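Local coordinates for protein beta-1,4-mannanase (Caldicellulosiruptor saccharolyticus, PDB 1PMH) that binds mannohexaose through its family 27 carbohydrate-binding module, which probably directs the mannanase to mannan, at residues S3-T15 against I173-A185. Sequence-based numbering, arbitrary orientation.
Sequences SVNPVVLDFEDGT and IYLDNVRIRPEDA. With CA (calcium ion), chain C.
Val7 and Leu9 pair antiparallel with Ile180 and Val178, joining the N- and C-terminal strands in one sheet of the CBM27 jellyroll beta-sandwich. Val7 N to Ile180 O and Ile180 N to Val7 O are hydrogen bonds of 2.9 Å. Leu9 and Val178 bond both ways as well (Leu9 N to Val178 O 2.8 Å). On one face the CB atoms of Val7 and Ile180 touch, as do those of Leu9 and Val178; Val178 also packs on Leu158 and Phe160 of the other sheet. Beyond the pairing, Asp176 completes a calcium site. Its CB carries CG anti to the backbone N (chi1 -154°), turning the carboxylate to the ion: OD1 binds calcium at 2.5 Å and accepts from Asn177 N, and OD2 also binds the metal. Asp10 O, Glu12 OE2, Asn44 OD1, the backbone oxygen of Tyr46 and a water fill the shell. The Phe11 ring sets its CD2 edge 3.5 Å from Asp176 OD1, ring and carboxylate planes 45° apart. With an alanine in place of Phe11, the space beside Asp176 OD1 and Leu48 is likely to be left unfilled. Asn177, whose side chain also has Glu88 as a polar partner, accepts at OD1 from the calcium-bound water, 2.7 Å from the water oxygen.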
ATOM      1  N   SER A   3      -0.436  25.055   4.287  1.00 50.88           N
ATOM      2  CA  SER A   3       0.843  25.471   4.938  1.00 46.79           C
ATOM      3  C   SER A   3       1.791  24.310   5.250  1.00 42.62           C
ATOM      4  O   SER A   3       2.839  24.527   5.890  1.00 41.68           O
ATOM      5  CB  SER A   3       0.549  26.247   6.229  1.00 45.26           C
ATOM      6  OG  SER A   3       0.205  27.582   5.911  1.00 54.05           O
ATOM      7  N   VAL A   4       1.401  23.092   4.861  1.00 35.84           N
ATOM      8  CA  VAL A   4       2.302  21.948   4.908  1.00 28.63           C
ATOM      9  C   VAL A   4       2.560  21.328   3.537  1.00 28.80           C
ATOM     10  O   VAL A   4       1.683  21.281   2.670  1.00 35.48           O
ATOM     11  CB  VAL A   4       1.875  20.840   5.903  1.00 26.75           C
ATOM     12  CG1 VAL A   4       1.532  21.470   7.254  1.00 28.93           C
ATOM     13  CG2 VAL A   4       0.687  20.025   5.429  1.00 29.54           C
ATOM     14  N   ASN A   5       3.781  20.823   3.402  1.00 28.14           N
ATOM     15  CA  ASN A   5       4.286  20.204   2.185  1.00 30.03           C
ATOM     16  C   ASN A   5       3.827  18.743   2.189  1.00 27.37           C
ATOM     17  O   ASN A   5       4.145  17.995   3.103  1.00 26.12           O
ATOM     18  CB  ASN A   5       5.814  20.196   2.216  1.00 33.86           C
ATOM     19  CG  ASN A   5       6.419  21.581   2.192  1.00 42.06           C
ATOM     20  OD1 ASN A   5       5.863  22.488   1.578  1.00 43.32           O
ATOM     21  ND2 ASN A   5       7.585  21.732   2.822  1.00 46.08           N
ATOM     22  N   PRO A   6       3.171  18.284   1.136  1.00 26.92           N
ATOM     23  CA  PRO A   6       2.799  16.866   1.047  1.00 22.64           C
ATOM     24  C   PRO A   6       4.012  15.968   1.078  1.00 21.65           C
ATOM     25  O   PRO A   6       5.043  16.361   0.541  1.00 23.82           O
ATOM     26  CB  PRO A   6       2.045  16.771  -0.281  1.00 26.11           C
ATOM     27  CG  PRO A   6       1.634  18.256  -0.554  1.00 30.89           C
ATOM     28  CD  PRO A   6       2.724  19.072  -0.021  1.00 29.28           C
ATOM     29  N   VAL A   7       3.862  14.802   1.682  1.00 19.36           N
ATOM     30  CA  VAL A   7       4.898  13.786   1.627  1.00 19.73           C
ATOM     31  C   VAL A   7       4.503  12.868   0.475  1.00 18.08           C
ATOM     32  O   VAL A   7       3.429  12.303   0.472  1.00 18.66           O
ATOM     33  CB  VAL A   7       4.994  12.966   2.916  1.00 21.10           C
ATOM     34  CG1 VAL A   7       6.030  11.899   2.780  1.00 24.51           C
ATOM     35  CG2 VAL A   7       5.276  13.818   4.128  1.00 24.14           C
ATOM     36  N   VAL A   8       5.345  12.818  -0.555  1.00 18.52           N
ATOM     37  CA  VAL A   8       4.991  12.156  -1.799  1.00 18.70           C
ATOM     38  C   VAL A   8       5.928  10.972  -2.027  1.00 18.15           C
ATOM     39  O   VAL A   8       7.104  11.115  -2.395  1.00 22.25           O
ATOM     40  CB  VAL A   8       5.132  13.126  -2.989  1.00 20.20           C
ATOM     41  CG1 VAL A   8       4.756  12.469  -4.286  1.00 22.87           C
ATOM     42  CG2 VAL A   8       4.179  14.296  -2.745  1.00 23.60           C
ATOM     43  N   LEU A   9       5.410   9.766  -1.816  1.00 17.02           N
ATOM     44  CA  LEU A   9       6.138   8.509  -1.988  1.00 17.28           C
ATOM     45  C   LEU A   9       5.679   7.912  -3.323  1.00 17.34           C
ATOM     46  O   LEU A   9       4.776   7.083  -3.412  1.00 17.56           O
ATOM     47  CB  LEU A   9       5.889   7.608  -0.789  0.50 17.75           C
ATOM     48  CG  LEU A   9       6.053   8.243   0.591  0.50 16.96           C
ATOM     49  CD1 LEU A   9       5.884   7.217   1.691  0.50 20.56           C
ATOM     50  CD2 LEU A   9       7.431   8.885   0.718  0.50 17.34           C
ATOM     51  N   ASP A  10       6.354   8.380  -4.364  1.00 18.04           N
ATOM     52  CA  ASP A  10       6.016   8.067  -5.749  1.00 19.26           C
ATOM     53  C   ASP A  10       7.022   7.133  -6.433  1.00 17.44           C
ATOM     54  O   ASP A  10       6.831   6.783  -7.592  1.00 18.28           O
ATOM     55  CB  ASP A  10       5.809   9.316  -6.604  1.00 20.19           C
ATOM     56  CG  ASP A  10       7.006  10.215  -6.675  1.00 22.22           C
ATOM     57  OD1 ASP A  10       8.098   9.852  -6.197  1.00 23.13           O
ATOM     58  OD2 ASP A  10       6.853  11.336  -7.221  1.00 27.72           O
ATOM     59  N   PHE A  11       8.084   6.781  -5.723  1.00 18.29           N
ATOM     60  CA  PHE A  11       9.138   5.880  -6.164  1.00 18.10           C
ATOM     61  C   PHE A  11       9.912   6.453  -7.351  1.00 18.97           C
ATOM     62  O   PHE A  11      10.686   5.721  -7.972  1.00 19.57           O
ATOM     63  CB  PHE A  11       8.592   4.468  -6.413  1.00 17.00           C
ATOM     64  CG  PHE A  11       7.795   4.004  -5.221  1.00 16.21           C
ATOM     65  CD1 PHE A  11       8.463   3.596  -4.070  1.00 17.30           C
ATOM     66  CD2 PHE A  11       6.413   4.099  -5.199  1.00 16.54           C
ATOM     67  CE1 PHE A  11       7.767   3.294  -2.921  1.00 17.08           C
ATOM     68  CE2 PHE A  11       5.696   3.802  -4.023  1.00 16.20           C
ATOM     69  CZ  PHE A  11       6.369   3.393  -2.911  1.00 16.02           C
ATOM     70  N   GLU A  12       9.768   7.740  -7.662  1.00 19.80           N
ATOM     71  CA  GLU A  12      10.300   8.263  -8.905  1.00 20.77           C
ATOM     72  C   GLU A  12      11.808   8.462  -8.853  1.00 22.99           C
ATOM     73  O   GLU A  12      12.423   8.649  -9.898  1.00 24.13           O
ATOM     74  CB  GLU A  12       9.531   9.498  -9.356  1.00 23.56           C
ATOM     75  CG  GLU A  12       8.118   9.180  -9.822  1.00 23.00           C
ATOM     76  CD  GLU A  12       8.079   8.124 -10.913  1.00 20.21           C
ATOM     77  OE1 GLU A  12       8.609   8.357 -12.055  1.00 22.51           O
ATOM     78  OE2 GLU A  12       7.524   7.038 -10.635  1.00 19.05           O
ATOM     79  N   ASP A  13      12.414   8.364  -7.680  1.00 23.54           N
ATOM     80  CA  ASP A  13      13.868   8.250  -7.547  1.00 24.59           C
ATOM     81  C   ASP A  13      14.471   6.881  -7.856  1.00 25.02           C
ATOM     82  O   ASP A  13      15.680   6.662  -7.724  1.00 27.48           O
ATOM     83  CB  ASP A  13      14.361   8.795  -6.205  1.00 26.58           C
ATOM     84  CG  ASP A  13      13.966   7.936  -5.020  0.50 28.83           C
ATOM     85  OD1 ASP A  13      13.306   6.879  -5.185  0.50 25.55           O
ATOM     86  OD2 ASP A  13      14.317   8.294  -3.872  0.50 34.20           O
ATOM     87  N   GLY A  14      13.624   5.947  -8.255  1.00 24.31           N
ATOM     88  CA  GLY A  14      14.039   4.601  -8.580  1.00 23.06           C
ATOM     89  C   GLY A  14      14.441   3.773  -7.381  1.00 21.01           C
ATOM     90  O   GLY A  14      15.194   2.808  -7.516  1.00 24.25           O
ATOM     91  N   THR A  15      13.918   4.094  -6.212  1.00 21.97           N
ATOM     92  CA  THR A  15      14.178   3.351  -4.995  1.00 20.39           C
ATOM     93  C   THR A  15      12.865   2.948  -4.362  1.00 19.52           C
ATOM     94  O   THR A  15      11.820   3.513  -4.661  1.00 19.49           O
ATOM     95  CB  THR A  15      14.974   4.156  -3.964  1.00 20.99           C
ATOM     96  OG1 THR A  15      14.133   5.063  -3.251  1.00 22.57           O
ATOM     97  CG2 THR A  15      16.167   4.917  -4.532  1.00 24.70           C
ATOM     98  N   ILE A 173       1.456  -7.328  -6.478  1.00 14.27           N
ATOM     99  CA  ILE A 173       0.565  -6.223  -6.173  1.00 14.23           C
ATOM    100  C   ILE A 173       1.484  -5.007  -6.174  1.00 14.16           C
ATOM    101  O   ILE A 173       2.561  -5.048  -5.579  1.00 15.36           O
ATOM    102  CB  ILE A 173      -0.108  -6.378  -4.814  1.00 14.19           C
ATOM    103  CG1 ILE A 173      -1.028  -7.595  -4.782  1.00 15.63           C
ATOM    104  CG2 ILE A 173      -0.896  -5.093  -4.450  1.00 15.33           C
ATOM    105  CD1 ILE A 173      -1.711  -7.901  -3.463  1.00 16.08           C
ATOM    106  N   TYR A 174       1.079  -3.936  -6.846  1.00 14.46           N
ATOM    107  CA  TYR A 174       1.905  -2.740  -6.906  1.00 14.17           C
ATOM    108  C   TYR A 174       1.263  -1.633  -6.093  1.00 13.86           C
ATOM    109  O   TYR A 174       0.043  -1.475  -6.059  1.00 15.03           O
ATOM    110  CB  TYR A 174       2.125  -2.248  -8.334  1.00 14.99           C
ATOM    111  CG  TYR A 174       2.672  -3.259  -9.301  1.00 15.82           C
ATOM    112  CD1 TYR A 174       1.856  -4.213  -9.891  1.00 15.90           C
ATOM    113  CD2 TYR A 174       4.025  -3.241  -9.684  1.00 15.78           C
ATOM    114  CE1 TYR A 174       2.363  -5.139 -10.819  1.00 16.03           C
ATOM    115  CE2 TYR A 174       4.520  -4.187 -10.583  1.00 17.07           C
ATOM    116  CZ  TYR A 174       3.707  -5.126 -11.147  1.00 16.37           C
ATOM    117  OH  TYR A 174       4.151  -6.047 -12.062  1.00 17.79           O
ATOM    118  N   LEU A 175       2.099  -0.833  -5.477  1.00 14.28           N
ATOM    119  CA  LEU A 175       1.703   0.408  -4.843  1.00 14.20           C
ATOM    120  C   LEU A 175       2.399   1.560  -5.535  1.00 14.39           C
ATOM    121  O   LEU A 175       3.561   1.470  -5.938  1.00 15.20           O
ATOM    122  CB  LEU A 175       2.057   0.461  -3.377  1.00 16.49           C
ATOM    123  CG  LEU A 175       1.287  -0.413  -2.458  1.00 17.40           C
ATOM    124  CD1 LEU A 175       1.876  -0.308  -1.050  1.00 18.47           C
ATOM    125  CD2 LEU A 175      -0.185  -0.026  -2.415  1.00 21.69           C
ATOM    126  N   ASP A 176       1.704   2.679  -5.646  1.00 14.84           N
ATOM    127  CA  ASP A 176       2.338   3.899  -6.163  1.00 14.74           C
ATOM    128  C   ASP A 176       1.614   5.095  -5.561  1.00 15.39           C
ATOM    129  O   ASP A 176       0.491   5.008  -5.059  1.00 15.69           O
ATOM    130  CB  ASP A 176       2.304   3.945  -7.695  1.00 15.66           C
ATOM    131  CG  ASP A 176       3.401   4.774  -8.343  1.00 15.60           C
ATOM    132  OD1 ASP A 176       4.199   5.404  -7.631  1.00 16.41           O
ATOM    133  OD2 ASP A 176       3.469   4.814  -9.573  1.00 17.73           O
ATOM    134  N   ASN A 177       2.282   6.241  -5.691  1.00 15.93           N
ATOM    135  CA  ASN A 177       1.660   7.520  -5.330  1.00 17.25           C
ATOM    136  C   ASN A 177       1.036   7.478  -3.944  1.00 15.85           C
ATOM    137  O   ASN A 177      -0.113   7.892  -3.730  1.00 17.27           O
ATOM    138  CB  ASN A 177       0.677   7.939  -6.403  1.00 18.27           C
ATOM    139  CG  ASN A 177       1.379   8.225  -7.712  1.00 19.99           C
ATOM    140  OD1 ASN A 177       2.533   8.656  -7.729  1.00 20.89           O
ATOM    141  ND2 ASN A 177       0.712   7.996  -8.813  1.00 24.21           N
ATOM    142  N   VAL A 178       1.853   7.017  -3.001  1.00 16.30           N
ATOM    143  CA  VAL A 178       1.430   7.065  -1.597  1.00 16.19           C
ATOM    144  C   VAL A 178       1.743   8.469  -1.117  1.00 16.03           C
ATOM    145  O   VAL A 178       2.883   8.877  -1.150  1.00 18.10           O
ATOM    146  CB  VAL A 178       2.178   5.996  -0.794  1.00 16.92           C
ATOM    147  CG1 VAL A 178       1.841   6.145   0.691  1.00 18.32           C
ATOM    148  CG2 VAL A 178       1.849   4.585  -1.334  1.00 17.40           C
ATOM    149  N   ARG A 179       0.720   9.196  -0.683  1.00 15.29           N
ATOM    150  CA  ARG A 179       0.872  10.593  -0.325  1.00 15.66           C
ATOM    151  C   ARG A 179       0.246  10.862   1.032  1.00 15.51           C
ATOM    152  O   ARG A 179      -0.875  10.419   1.326  1.00 17.12           O
ATOM    153  CB  ARG A 179       0.224  11.522  -1.363  1.00 17.49           C
ATOM    154  CG  ARG A 179       0.869  11.384  -2.732  1.00 19.75           C
ATOM    155  CD  ARG A 179       0.482  12.488  -3.654  1.00 23.75           C
ATOM    156  NE  ARG A 179      -0.886  12.243  -4.077  1.00 22.68           N
ATOM    157  CZ  ARG A 179      -1.553  13.106  -4.840  0.90 25.36           C
ATOM    158  NH1 ARG A 179      -1.025  14.280  -5.148  0.90 28.55           N
ATOM    159  NH2 ARG A 179      -2.784  12.801  -5.226  0.90 27.63           N
ATOM    160  N   ILE A 180       0.951  11.622   1.878  1.00 15.64           N
ATOM    161  CA  ILE A 180       0.421  12.146   3.140  1.00 14.98           C
ATOM    162  C   ILE A 180       0.147  13.612   2.845  1.00 16.14           C
ATOM    163  O   ILE A 180       1.067  14.369   2.512  1.00 17.07           O
ATOM    164  CB  ILE A 180       1.423  11.909   4.278  0.50 16.43           C
ATOM    165  CG1 ILE A 180       1.796  10.417   4.415  0.50 15.51           C
ATOM    166  CG2 ILE A 180       0.909  12.586   5.566  0.50 15.99           C
ATOM    167  CD1 ILE A 180       2.965  10.252   5.390  0.50 17.71           C
ATOM    168  N   ARG A 181      -1.138  13.977   2.912  1.00 16.99           N
ATOM    169  CA  ARG A 181      -1.641  15.169   2.236  1.00 18.03           C
ATOM    170  C   ARG A 181      -2.398  16.075   3.204  1.00 17.07           C
ATOM    171  O   ARG A 181      -3.119  15.575   4.057  1.00 17.58           O
ATOM    172  CB  ARG A 181      -2.592  14.823   1.081  1.00 20.22           C
ATOM    173  CG  ARG A 181      -2.028  13.900   0.036  1.00 22.44           C
ATOM    174  CD  ARG A 181      -2.967  13.691  -1.133  1.00 25.17           C
ATOM    175  NE  ARG A 181      -2.943  14.857  -2.011  1.00 25.51           N
ATOM    176  CZ  ARG A 181      -3.875  15.207  -2.892  1.00 27.02           C
ATOM    177  NH1 ARG A 181      -4.969  14.496  -3.017  1.00 27.06           N
ATOM    178  NH2 ARG A 181      -3.746  16.338  -3.573  1.00 28.66           N
ATOM    179  N   PRO A 182      -2.315  17.381   3.009  1.00 17.14           N
ATOM    180  CA  PRO A 182      -3.255  18.285   3.705  1.00 18.17           C
ATOM    181  C   PRO A 182      -4.704  18.196   3.235  1.00 17.95           C
ATOM    182  O   PRO A 182      -5.653  18.610   3.929  1.00 20.18           O
ATOM    183  CB  PRO A 182      -2.650  19.666   3.464  1.00 19.41           C
ATOM    184  CG  PRO A 182      -1.914  19.530   2.122  1.00 20.40           C
ATOM    185  CD  PRO A 182      -1.349  18.123   2.180  1.00 18.52           C
ATOM    186  N   GLU A 183      -4.914  17.649   2.040  1.00 17.90           N
ATOM    187  CA  GLU A 183      -6.257  17.536   1.500  1.00 17.62           C
ATOM    188  C   GLU A 183      -7.159  16.653   2.353  1.00 17.65           C
ATOM    189  O   GLU A 183      -6.736  15.588   2.811  1.00 18.18           O
ATOM    190  CB  GLU A 183      -6.187  16.995   0.065  1.00 19.13           C
ATOM    191  CG  GLU A 183      -5.713  17.978  -0.990  1.00 20.34           C
ATOM    192  CD  GLU A 183      -4.249  18.346  -0.981  1.00 20.10           C
ATOM    193  OE1 GLU A 183      -3.413  17.670  -0.352  1.00 21.24           O
ATOM    194  OE2 GLU A 183      -3.958  19.390  -1.596  1.00 24.39           O
ATOM    195  N   ASP A 184      -8.418  17.055   2.539  1.00 18.74           N
ATOM    196  CA  ASP A 184      -9.365  16.266   3.289  1.00 19.49           C
ATOM    197  C   ASP A 184      -9.677  14.984   2.544  1.00 20.32           C
ATOM    198  O   ASP A 184      -9.714  14.969   1.330  1.00 20.37           O
ATOM    199  CB  ASP A 184     -10.676  17.066   3.408  1.00 20.83           C
ATOM    200  CG  ASP A 184     -10.495  18.441   4.030  1.00 20.63           C
ATOM    201  OD1 ASP A 184      -9.857  19.343   3.411  1.00 20.04           O
ATOM    202  OD2 ASP A 184     -10.956  18.614   5.197  1.00 24.76           O
ATOM    203  N   ALA A 185      -9.915  13.906   3.276  1.00 19.29           N
ATOM    204  CA  ALA A 185     -10.403  12.680   2.673  1.00 22.41           C
ATOM    205  C   ALA A 185     -11.895  12.763   2.353  0.80 25.32           C
ATOM    206  O   ALA A 185     -12.637  13.526   2.992  0.80 28.77           O
ATOM    207  CB  ALA A 185     -10.134  11.493   3.571  1.00 23.76           C
ATOM    208  OXT ALA A 185     -12.317  11.993   1.481  0.80 29.14           O
TER
HETATM  209 CA    CA C 300       5.618   6.187  -9.521  1.00 16.50          CA
HETATM  210  O   HOH W   1       4.485   8.214  -9.518  1.00 18.40           O